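Long-range contacts in laccase (PDB 4F7K), which probably couples the one-electron oxidation of phenolic and related substrates to the reduction of dioxygen to water, as a multicopper oxidase of the laccase type: residues Gly206-Asp212 and Gln231-Ala237; Met136-Trp140 and Ile196-Glu200; Val129-Ile135 and Asp182-Leu188. All blocks are in the same frame, centred on the assembly; numbering follows the deposited sequence.

Contact 1: residues Gly206-Asp212 and Gln231-Ala237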
loop_
_atom_site.group_PDB
_atom_site.type_symbol
_atom_site.label_atom_id
_atom_site.label_comp_id
_atom_site.label_asym_id
_atom_site.label_seq_id
_atom_site.Cartn_x
_atom_site.Cartn_y
_atom_site.Cartn_z
ATOM N N GLY A 206 -11.600 9.068 -16.227
ATOM C CA GLY A 206 -10.308 9.699 -16.042
ATOM C C GLY A 206 -9.220 8.666 -16.176
ATOM O O GLY A 206 -9.352 7.734 -16.979
ATOM N N LYS A 207 -8.167 8.804 -15.366
ATOM C CA LYS A 207 -6.917 8.083 -15.607
ATOM C C LYS A 207 -6.108 7.767 -14.362
ATOM O O LYS A 207 -6.058 8.565 -13.422
ATOM C CB LYS A 207 -6.004 8.898 -16.540
ATOM C CG LYS A 207 -6.621 9.378 -17.838
ATOM C CD LYS A 207 -6.775 8.273 -18.882
ATOM C CE LYS A 207 -7.591 8.813 -20.094
ATOM N NZ LYS A 207 -9.065 8.491 -19.936
ATOM N N VAL A 208 -5.444 6.609 -14.389
ATOM C CA VAL A 208 -4.368 6.316 -13.443
ATOM C C VAL A 208 -3.248 7.344 -13.629
ATOM O O VAL A 208 -2.692 7.432 -14.693
ATOM C CB VAL A 208 -3.775 4.894 -13.634
ATOM C CG1 VAL A 208 -2.675 4.643 -12.622
ATOM C CG2 VAL A 208 -4.859 3.818 -13.471
ATOM N N VAL A 209 -2.914 8.083 -12.578
ATOM C CA VAL A 209 -1.846 9.073 -12.629
ATOM C C VAL A 209 -0.601 8.736 -11.798
ATOM O O VAL A 209 0.441 9.373 -11.983
ATOM C CB VAL A 209 -2.356 10.483 -12.256
ATOM C CG1 VAL A 209 -3.425 10.925 -13.253
ATOM C CG2 VAL A 209 -2.904 10.483 -10.783
ATOM N N ALA A 210 -0.705 7.762 -10.893
ATOM C CA ALA A 210 0.464 7.269 -10.138
ATOM C C ALA A 210 0.340 5.799 -9.734
ATOM O O ALA A 210 -0.765 5.275 -9.598
ATOM C CB ALA A 210 0.712 8.137 -8.879
ATOM N N LEU A 211 1.482 5.140 -9.563
ATOM C CA LEU A 211 1.503 3.808 -8.948
ATOM C C LEU A 211 2.519 3.771 -7.810
ATOM O O LEU A 211 3.654 4.270 -7.959
ATOM C CB LEU A 211 1.785 2.703 -9.967
ATOM C CG LEU A 211 0.897 2.671 -11.220
ATOM C CD1 LEU A 211 1.560 1.873 -12.345
ATOM C CD2 LEU A 211 -0.491 2.117 -10.912
ATOM N N ASP A 212 2.106 3.182 -6.680
ATOM C CA ASP A 212 2.986 3.065 -5.517
ATOM C C ASP A 212 3.621 4.411 -5.103
ATOM O O ASP A 212 4.803 4.495 -4.756
ATOM C CB ASP A 212 4.036 1.989 -5.747
ATOM C CG ASP A 212 3.421 0.584 -5.877
ATOM O OD1 ASP A 212 2.190 0.443 -5.738
ATOM O OD2 ASP A 212 4.176 -0.378 -6.108
ATOM N N GLN A 231 0.112 -2.681 -2.882
ATOM C CA GLN A 231 0.207 -1.791 -4.061
ATOM C C GLN A 231 -0.844 -0.683 -4.016
ATOM O O GLN A 231 -1.943 -0.842 -3.444
ATOM C CB GLN A 231 0.059 -2.600 -5.364
ATOM C CG GLN A 231 1.295 -3.475 -5.689
ATOM C CD GLN A 231 1.252 -4.088 -7.091
ATOM O OE1 GLN A 231 0.180 -4.291 -7.641
ATOM N NE2 GLN A 231 2.429 -4.374 -7.671
ATOM N N ARG A 232 -0.482 0.448 -4.603
ATOM C CA ARG A 232 -1.344 1.618 -4.670
ATOM C C ARG A 232 -1.495 2.065 -6.112
ATOM O O ARG A 232 -0.563 1.886 -6.944
ATOM C CB ARG A 232 -0.718 2.768 -3.875
ATOM C CG ARG A 232 -0.978 2.720 -2.409
ATOM C CD ARG A 232 0.148 2.055 -1.634
ATOM N NE ARG A 232 1.364 2.841 -1.715
ATOM C CZ ARG A 232 2.566 2.344 -1.972
ATOM N NH1 ARG A 232 2.726 1.038 -2.114
ATOM N NH2 ARG A 232 3.619 3.161 -2.057
ATOM N N ALA A 233 -2.644 2.665 -6.421
ATOM C CA ALA A 233 -2.766 3.399 -7.660
ATOM C C ALA A 233 -3.542 4.672 -7.375
ATOM O O ALA A 233 -4.547 4.620 -6.687
ATOM C CB ALA A 233 -3.433 2.592 -8.748
ATOM N N ASP A 234 -3.052 5.804 -7.882
ATOM C CA ASP A 234 -3.802 7.067 -7.817
ATOM C C ASP A 234 -4.627 7.271 -9.100
ATOM O O ASP A 234 -4.134 7.106 -10.197
ATOM C CB ASP A 234 -2.851 8.273 -7.630
ATOM C CG ASP A 234 -2.567 8.593 -6.167
ATOM O OD1 ASP A 234 -2.761 7.718 -5.279
ATOM O OD2 ASP A 234 -2.159 9.743 -5.885
ATOM N N ILE A 235 -5.881 7.656 -8.947
ATOM C CA ILE A 235 -6.749 7.905 -10.075
ATOM C C ILE A 235 -7.331 9.310 -9.976
ATOM O O ILE A 235 -7.847 9.719 -8.937
ATOM C CB ILE A 235 -7.863 6.851 -10.178
ATOM C CG1 ILE A 235 -7.282 5.563 -10.786
ATOM C CG2 ILE A 235 -9.046 7.358 -11.014
ATOM C CD1 ILE A 235 -7.925 4.325 -10.361
ATOM N N ILE A 236 -7.214 10.074 -11.066
ATOM C CA ILE A 236 -7.989 11.278 -11.112
ATOM C C ILE A 236 -9.052 11.078 -12.176
ATOM O O ILE A 236 -8.765 10.627 -13.279
ATOM C CB ILE A 236 -7.104 12.516 -11.344
ATOM C CG1 ILE A 236 -6.252 12.754 -10.084
ATOM C CG2 ILE A 236 -7.960 13.720 -11.684
ATOM C CD1 ILE A 236 -5.003 13.638 -10.350
ATOM N N ALA A 237 -10.284 11.414 -11.831
ATOM C CA ALA A 237 -11.388 11.202 -12.723
ATOM C C ALA A 237 -12.503 12.176 -12.401
ATOM O O ALA A 237 -12.537 12.770 -11.316
ATOM C CB ALA A 237 -11.880 9.754 -12.627
#
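A classic beta bulge interrupts this antiparallel pair, in a sheet of the middle cupredoxin-like domain. V209 and A210 both face D234, so the register slips by one residue. D234 hydrogen-bonds to both: V209 N donates to D234 O (2.8 Å), and D234 N to A210 O (2.9 Å). Before the bulge, K207 N donates to I236 O (2.8 Å) and I236 N to K207 O (3.0 Å). V208 CG2 meets I235 CG1 (4.0 Å) before it and L211 CD2 packs on A233 CB (3.7 Å) after it, on the same face. At the end, R232 N donates to D212 OD1 (2.9 Å), a carboxylate in place of a backbone acceptor, and D212 N to R232 O (3.0 Å). The D212 OD1 to R232 NH1 salt bridge is long (3.7 Å) and out of the guanidinium plane. R232 also forms a salt bridge with D374, and D212 with R373. Backbone hydrogen bonds thus join the strands, while end charges tie this sheet to R373 and D374.

Contact 2: residues Met136-Trp140 and Ile196-Glu200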
loop_
_atom_site.group_PDB
_atom_site.type_symbol
_atom_site.label_atom_id
_atom_site.label_comp_id
_atom_site.label_asym_id
_atom_site.label_seq_id
_atom_site.Cartn_x
_atom_site.Cartn_y
_atom_site.Cartn_z
ATOM N N MET A 136 -9.176 2.066 0.750
ATOM C CA MET A 136 -8.437 0.934 1.268
ATOM C C MET A 136 -9.271 -0.327 1.064
ATOM O O MET A 136 -10.413 -0.466 1.590
ATOM C CB MET A 136 -8.035 1.158 2.742
ATOM C CG MET A 136 -6.929 2.231 2.912
ATOM S SD MET A 136 -6.888 3.002 4.586
ATOM C CE MET A 136 -8.379 4.033 4.608
ATOM N N ILE A 137 -8.735 -1.229 0.262
ATOM C CA ILE A 137 -9.459 -2.447 -0.045
ATOM C C ILE A 137 -8.848 -3.592 0.748
ATOM O O ILE A 137 -7.636 -3.774 0.755
ATOM C CB ILE A 137 -9.469 -2.739 -1.563
ATOM C CG1 ILE A 137 -10.019 -1.520 -2.321
ATOM C CG2 ILE A 137 -10.294 -3.989 -1.875
ATOM C CD1 ILE A 137 -9.981 -1.635 -3.873
ATOM N N ASP A 138 -9.693 -4.329 1.461
ATOM C CA ASP A 138 -9.208 -5.428 2.310
ATOM C C ASP A 138 -10.256 -6.538 2.205
ATOM O O ASP A 138 -11.393 -6.309 1.790
ATOM C CB ASP A 138 -9.073 -4.904 3.755
ATOM C CG ASP A 138 -8.078 -5.689 4.621
ATOM O OD1 ASP A 138 -7.524 -6.726 4.142
ATOM O OD2 ASP A 138 -7.873 -5.224 5.807
ATOM N N ASP A 139 -9.892 -7.763 2.528
ATOM C CA ASP A 139 -10.961 -8.740 2.711
ATOM C C ASP A 139 -10.915 -9.397 4.071
ATOM O O ASP A 139 -9.960 -9.212 4.824
ATOM C CB ASP A 139 -11.011 -9.730 1.570
ATOM C CG ASP A 139 -10.036 -10.799 1.729
ATOM O OD1 ASP A 139 -8.896 -10.445 2.121
ATOM O OD2 ASP A 139 -10.427 -11.962 1.496
ATOM N N TRP A 140 -11.981 -10.092 4.443
ATOM C CA TRP A 140 -12.081 -10.534 5.831
ATOM C C TRP A 140 -12.860 -11.844 5.912
ATOM O O TRP A 140 -13.775 -12.078 5.141
ATOM C CB TRP A 140 -12.823 -9.533 6.739
ATOM C CG TRP A 140 -12.202 -8.208 7.037
ATOM C CD1 TRP A 140 -11.452 -7.851 8.124
ATOM C CD2 TRP A 140 -12.378 -7.027 6.263
ATOM N NE1 TRP A 140 -11.099 -6.504 8.037
ATOM C CE2 TRP A 140 -11.666 -5.991 6.897
ATOM C CE3 TRP A 140 -13.070 -6.754 5.082
ATOM C CZ2 TRP A 140 -11.637 -4.714 6.399
ATOM C CZ3 TRP A 140 -13.047 -5.503 4.590
ATOM C CH2 TRP A 140 -12.321 -4.484 5.225
ATOM N N ILE A 196 -5.179 -10.662 -4.247
ATOM C CA ILE A 196 -4.947 -9.746 -5.342
ATOM C C ILE A 196 -6.324 -9.296 -5.817
ATOM O O ILE A 196 -7.190 -10.133 -6.079
ATOM C CB ILE A 196 -4.222 -10.432 -6.525
ATOM C CG1 ILE A 196 -2.836 -10.929 -6.116
ATOM C CG2 ILE A 196 -4.091 -9.480 -7.694
ATOM C CD1 ILE A 196 -2.470 -12.236 -6.843
ATOM N N PHE A 197 -6.493 -7.992 -5.973
ATOM C CA PHE A 197 -7.757 -7.408 -6.366
ATOM C C PHE A 197 -7.655 -6.744 -7.748
ATOM O O PHE A 197 -6.973 -5.711 -7.899
ATOM C CB PHE A 197 -8.163 -6.341 -5.335
ATOM C CG PHE A 197 -8.627 -6.910 -4.009
ATOM C CD1 PHE A 197 -9.788 -7.671 -3.939
ATOM C CD2 PHE A 197 -7.921 -6.649 -2.839
ATOM C CE1 PHE A 197 -10.221 -8.211 -2.726
ATOM C CE2 PHE A 197 -8.348 -7.164 -1.595
ATOM C CZ PHE A 197 -9.511 -7.948 -1.542
ATOM N N PRO A 198 -8.334 -7.326 -8.762
ATOM C CA PRO A 198 -8.646 -6.486 -9.916
ATOM C C PRO A 198 -9.672 -5.485 -9.455
ATOM O O PRO A 198 -10.577 -5.841 -8.680
ATOM C CB PRO A 198 -9.304 -7.439 -10.922
ATOM C CG PRO A 198 -9.486 -8.766 -10.232
ATOM C CD PRO A 198 -9.028 -8.627 -8.785
ATOM N N VAL A 199 -9.530 -4.233 -9.868
ATOM C CA VAL A 199 -10.481 -3.219 -9.454
ATOM C C VAL A 199 -11.013 -2.459 -10.658
ATOM O O VAL A 199 -10.261 -1.737 -11.316
ATOM C CB VAL A 199 -9.887 -2.202 -8.470
ATOM C CG1 VAL A 199 -10.991 -1.265 -7.976
ATOM C CG2 VAL A 199 -9.203 -2.923 -7.277
ATOM N N GLU A 200 -12.309 -2.608 -10.908
ATOM C CA GLU A 200 -12.996 -1.824 -11.943
ATOM C C GLU A 200 -13.692 -0.613 -11.329
ATOM O O GLU A 200 -14.446 -0.736 -10.347
ATOM C CB GLU A 200 -14.009 -2.679 -12.682
ATOM C CG GLU A 200 -13.392 -3.676 -13.624
ATOM C CD GLU A 200 -12.486 -3.037 -14.698
ATOM O OE1 GLU A 200 -12.772 -1.903 -15.158
ATOM O OE2 GLU A 200 -11.481 -3.684 -15.089
#
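No hydrogen bond joins these segments; the contact is made mainly by side chains. The main interaction is CH-pi. I137 CG2 sits over one face of the F197 ring, 3.8 Å from the ring centroid and 15° off the ring normal. Its closest ring atom is F197 CD2, at 3.7 Å from I137 CG2. Aliphatic packing comes next. I137 CD1 touches V199 CG2 at 3.7 Å, so the two branches of the isoleucine meet different residues. At the ring edge, D139 CB lies near the plane, 3.9 Å from F197 CZ. I137, D139, F197 and V199 all direct their CA-to-CB bonds toward the opposite segment. F197 also touches A168 of strand 167-173, which neighbours strand 131-140. The nearest CA atoms, those of I137 and F197, are 8.2 Å apart, so side chains fill the gap between two separate sheets. Such face-to-face sheet packing is typical of the beta-sandwich of a cupredoxin-like domain, the building unit of multicopper oxidases.

Contact 3: residues Val129-Ile135 and Asp182-Leu188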
loop_
_atom_site.group_PDB
_atom_site.type_symbol
_atom_site.label_atom_id
_atom_site.label_comp_id
_atom_site.label_asym_id
_atom_site.label_seq_id
_atom_site.Cartn_x
_atom_site.Cartn_y
_atom_site.Cartn_z
ATOM N N VAL A 129 -8.559 19.294 -7.747
ATOM C CA VAL A 129 -9.647 18.344 -7.601
ATOM C C VAL A 129 -10.594 18.866 -6.566
ATOM O O VAL A 129 -10.201 19.666 -5.712
ATOM C CB VAL A 129 -9.158 16.892 -7.249
ATOM C CG1 VAL A 129 -8.314 16.312 -8.371
ATOM C CG2 VAL A 129 -8.373 16.866 -5.942
ATOM N N ASP A 130 -11.843 18.415 -6.648
ATOM C CA ASP A 130 -12.859 18.748 -5.639
ATOM C C ASP A 130 -12.800 17.891 -4.370
ATOM O O ASP A 130 -13.061 18.386 -3.286
ATOM C CB ASP A 130 -14.261 18.694 -6.249
ATOM C CG ASP A 130 -14.425 19.671 -7.375
ATOM O OD1 ASP A 130 -14.113 20.868 -7.165
ATOM O OD2 ASP A 130 -14.861 19.248 -8.464
ATOM N N HIS A 131 -12.470 16.611 -4.507
ATOM C CA HIS A 131 -12.365 15.712 -3.348
ATOM C C HIS A 131 -11.197 14.770 -3.527
ATOM O O HIS A 131 -10.951 14.264 -4.623
ATOM C CB HIS A 131 -13.634 14.885 -3.158
ATOM C CG HIS A 131 -14.863 15.700 -2.905
ATOM N ND1 HIS A 131 -15.720 16.086 -3.913
ATOM C CD2 HIS A 131 -15.372 16.210 -1.759
ATOM C CE1 HIS A 131 -16.713 16.787 -3.397
ATOM N NE2 HIS A 131 -16.521 16.885 -2.092
ATOM N N ASP A 132 -10.492 14.542 -2.431
ATOM C CA ASP A 132 -9.325 13.703 -2.390
ATOM C C ASP A 132 -9.636 12.593 -1.390
ATOM O O ASP A 132 -9.571 12.809 -0.180
ATOM C CB ASP A 132 -8.122 14.556 -1.959
ATOM C CG ASP A 132 -6.806 13.782 -1.946
ATOM O OD1 ASP A 132 -6.804 12.510 -1.876
ATOM O OD2 ASP A 132 -5.753 14.471 -1.981
ATOM N N LEU A 133 -9.968 11.409 -1.917
ATOM C CA LEU A 133 -10.445 10.276 -1.105
ATOM C C LEU A 133 -9.466 9.110 -1.133
ATOM O O LEU A 133 -8.809 8.864 -2.151
ATOM C CB LEU A 133 -11.831 9.792 -1.575
ATOM C CG LEU A 133 -12.851 10.921 -1.809
ATOM C CD1 LEU A 133 -14.069 10.486 -2.640
ATOM C CD2 LEU A 133 -13.284 11.607 -0.497
ATOM N N ILE A 134 -9.371 8.405 -0.004
ATOM C CA ILE A 134 -8.481 7.263 0.122
ATOM C C ILE A 134 -9.338 6.005 0.143
ATOM O O ILE A 134 -10.300 5.939 0.895
ATOM C CB ILE A 134 -7.648 7.389 1.421
ATOM C CG1 ILE A 134 -6.626 8.536 1.296
ATOM C CG2 ILE A 134 -6.992 6.056 1.814
ATOM C CD1 ILE A 134 -6.130 9.086 2.641
ATOM N N ILE A 135 -8.975 5.010 -0.666
ATOM C CA ILE A 135 -9.765 3.804 -0.806
ATOM C C ILE A 135 -8.903 2.616 -0.433
ATOM O O ILE A 135 -8.040 2.181 -1.234
ATOM C CB ILE A 135 -10.246 3.564 -2.280
ATOM C CG1 ILE A 135 -10.600 4.881 -2.990
ATOM C CG2 ILE A 135 -11.360 2.506 -2.318
ATOM C CD1 ILE A 135 -11.677 5.658 -2.363
ATOM N N ASP A 182 -18.129 16.688 -10.189
ATOM C CA ASP A 182 -16.925 16.863 -9.363
ATOM C C ASP A 182 -15.732 16.156 -9.971
ATOM O O ASP A 182 -15.884 15.123 -10.628
ATOM C CB ASP A 182 -17.120 16.346 -7.938
ATOM C CG ASP A 182 -17.868 17.326 -7.056
ATOM O OD1 ASP A 182 -17.988 18.508 -7.442
ATOM O OD2 ASP A 182 -18.354 16.903 -5.981
ATOM N N ARG A 183 -14.550 16.723 -9.775
ATOM C CA ARG A 183 -13.320 16.030 -10.115
ATOM C C ARG A 183 -12.766 15.394 -8.858
ATOM O O ARG A 183 -12.446 16.100 -7.906
ATOM C CB ARG A 183 -12.279 16.986 -10.688
ATOM C CG ARG A 183 -10.976 16.261 -11.026
ATOM C CD ARG A 183 -10.200 16.968 -12.092
ATOM N NE ARG A 183 -10.732 16.697 -13.417
ATOM C CZ ARG A 183 -10.177 17.129 -14.541
ATOM N NH1 ARG A 183 -9.072 17.859 -14.503
ATOM N NH2 ARG A 183 -10.731 16.825 -15.700
ATOM N N VAL A 184 -12.644 14.068 -8.851
ATOM C CA VAL A 184 -12.129 13.382 -7.662
ATOM C C VAL A 184 -10.759 12.776 -7.862
ATOM O O VAL A 184 -10.480 12.202 -8.906
ATOM C CB VAL A 184 -13.100 12.293 -7.128
ATOM C CG1 VAL A 184 -14.437 12.907 -6.774
ATOM C CG2 VAL A 184 -13.255 11.130 -8.133
ATOM N N ARG A 185 -9.908 12.909 -6.847
ATOM C CA ARG A 185 -8.700 12.099 -6.719
ATOM C C ARG A 185 -9.008 10.876 -5.834
ATOM O O ARG A 185 -9.478 11.026 -4.720
ATOM C CB ARG A 185 -7.547 12.930 -6.140
ATOM C CG ARG A 185 -6.201 12.207 -6.150
ATOM C CD ARG A 185 -5.098 13.093 -5.617
ATOM N NE ARG A 185 -3.781 12.447 -5.712
ATOM C CZ ARG A 185 -2.611 13.103 -5.683
ATOM N NH1 ARG A 185 -2.600 14.422 -5.538
ATOM N NH2 ARG A 185 -1.451 12.444 -5.769
ATOM N N LEU A 186 -8.793 9.683 -6.387
ATOM C CA LEU A 186 -9.044 8.431 -5.727
ATOM C C LEU A 186 -7.721 7.675 -5.521
ATOM O O LEU A 186 -7.098 7.235 -6.490
ATOM C CB LEU A 186 -10.039 7.585 -6.560
ATOM C CG LEU A 186 -11.420 8.210 -6.834
ATOM C CD1 LEU A 186 -12.173 7.401 -7.851
ATOM C CD2 LEU A 186 -12.253 8.333 -5.565
ATOM N N ARG A 187 -7.316 7.567 -4.254
ATOM C CA ARG A 187 -6.077 6.906 -3.804
ATOM C C ARG A 187 -6.333 5.470 -3.358
ATOM O O ARG A 187 -6.762 5.223 -2.212
ATOM C CB ARG A 187 -5.442 7.716 -2.669
ATOM C CG ARG A 187 -5.063 9.176 -3.093
ATOM C CD ARG A 187 -4.488 9.881 -1.908
ATOM N NE ARG A 187 -4.337 11.325 -2.074
ATOM C CZ ARG A 187 -3.162 11.951 -2.235
ATOM N NH1 ARG A 187 -2.031 11.255 -2.309
ATOM N NH2 ARG A 187 -3.129 13.284 -2.339
ATOM N N LEU A 188 -6.097 4.534 -4.280
ATOM C CA LEU A 188 -6.481 3.162 -4.062
ATOM C C LEU A 188 -5.319 2.465 -3.427
ATOM O O LEU A 188 -4.184 2.575 -3.887
ATOM C CB LEU A 188 -6.828 2.435 -5.379
ATOM C CG LEU A 188 -8.211 2.607 -6.020
ATOM C CD1 LEU A 188 -8.664 4.045 -6.197
ATOM C CD2 LEU A 188 -8.217 1.875 -7.381
#
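The strongest polar link is the salt bridge between D132 and R187. It has two prongs: R187 NE donates to D132 OD1 (2.7 Å) and R187 NH2 donates to D132 OD2 (2.9 Å). The acid lies at the edge of the guanidinium, near its plane. The bridge spans two parallel neighbouring strands in a sheet of a cupredoxin-like domain. The strand axes are 4.6 Å apart at closest approach and their directions differ by 21°.

The backbone hydrogen bonds alternate as parallel pairing requires. R185 N donates to H131 O (2.8 Å), and L133 N to R185 O (2.9 Å). R187 N then donates to L133 O (2.9 Å), and I135 N to R187 O (2.7 Å). At the start of the pair, R183 O accepts from D130 N (2.7 Å) and, weakly, from H131 N (3.4 Å). The D130 side chain answers: R183 N donates to D130 OD2 (2.9 Å). D130 OD2 is also only 3.4 Å from D182 OD1, a close pair of like charges. R270 forms a salt bridge with D130, which probably helps to offset this repulsion.

The two faces differ. D132, I134, R185 and R187 share one, where R185 pairs with D234 of the next strand and with E123. H131, L133, I135, V184, L186 and L188 share the other. There F247 of the facing sheet touches I135, L186 and L188. Within the pair, L133 CD1 meets L186 CD2 at 4.1 Å, and I135 CG1 lies 3.8 Å from L188 CD1.

How the contacts relate
All three contacts belong to the middle of the three cupredoxin-like domains expected of this family. Contacts 1 and 3 lie within a single mixed beta-sheet, with centres 10 Å apart. Strands 183-190 and 232-239 are neighbours there, so the pairs join into four adjacent strands: 131-140, 183-190, 232-239 and 204-211. Contact 2 continues along strand 131-140, its centre 17 Å from that of contact 3 and 15 Å from that of contact 1. Contacts 2 and 3 cross along the chain, since their segments alternate. Both close before contact 1 opens. Contacts 1 and 3 hold together the four central strands of six. Contact 2 packs the second sheet, with strand 197-202, against them, giving the domain's sandwich.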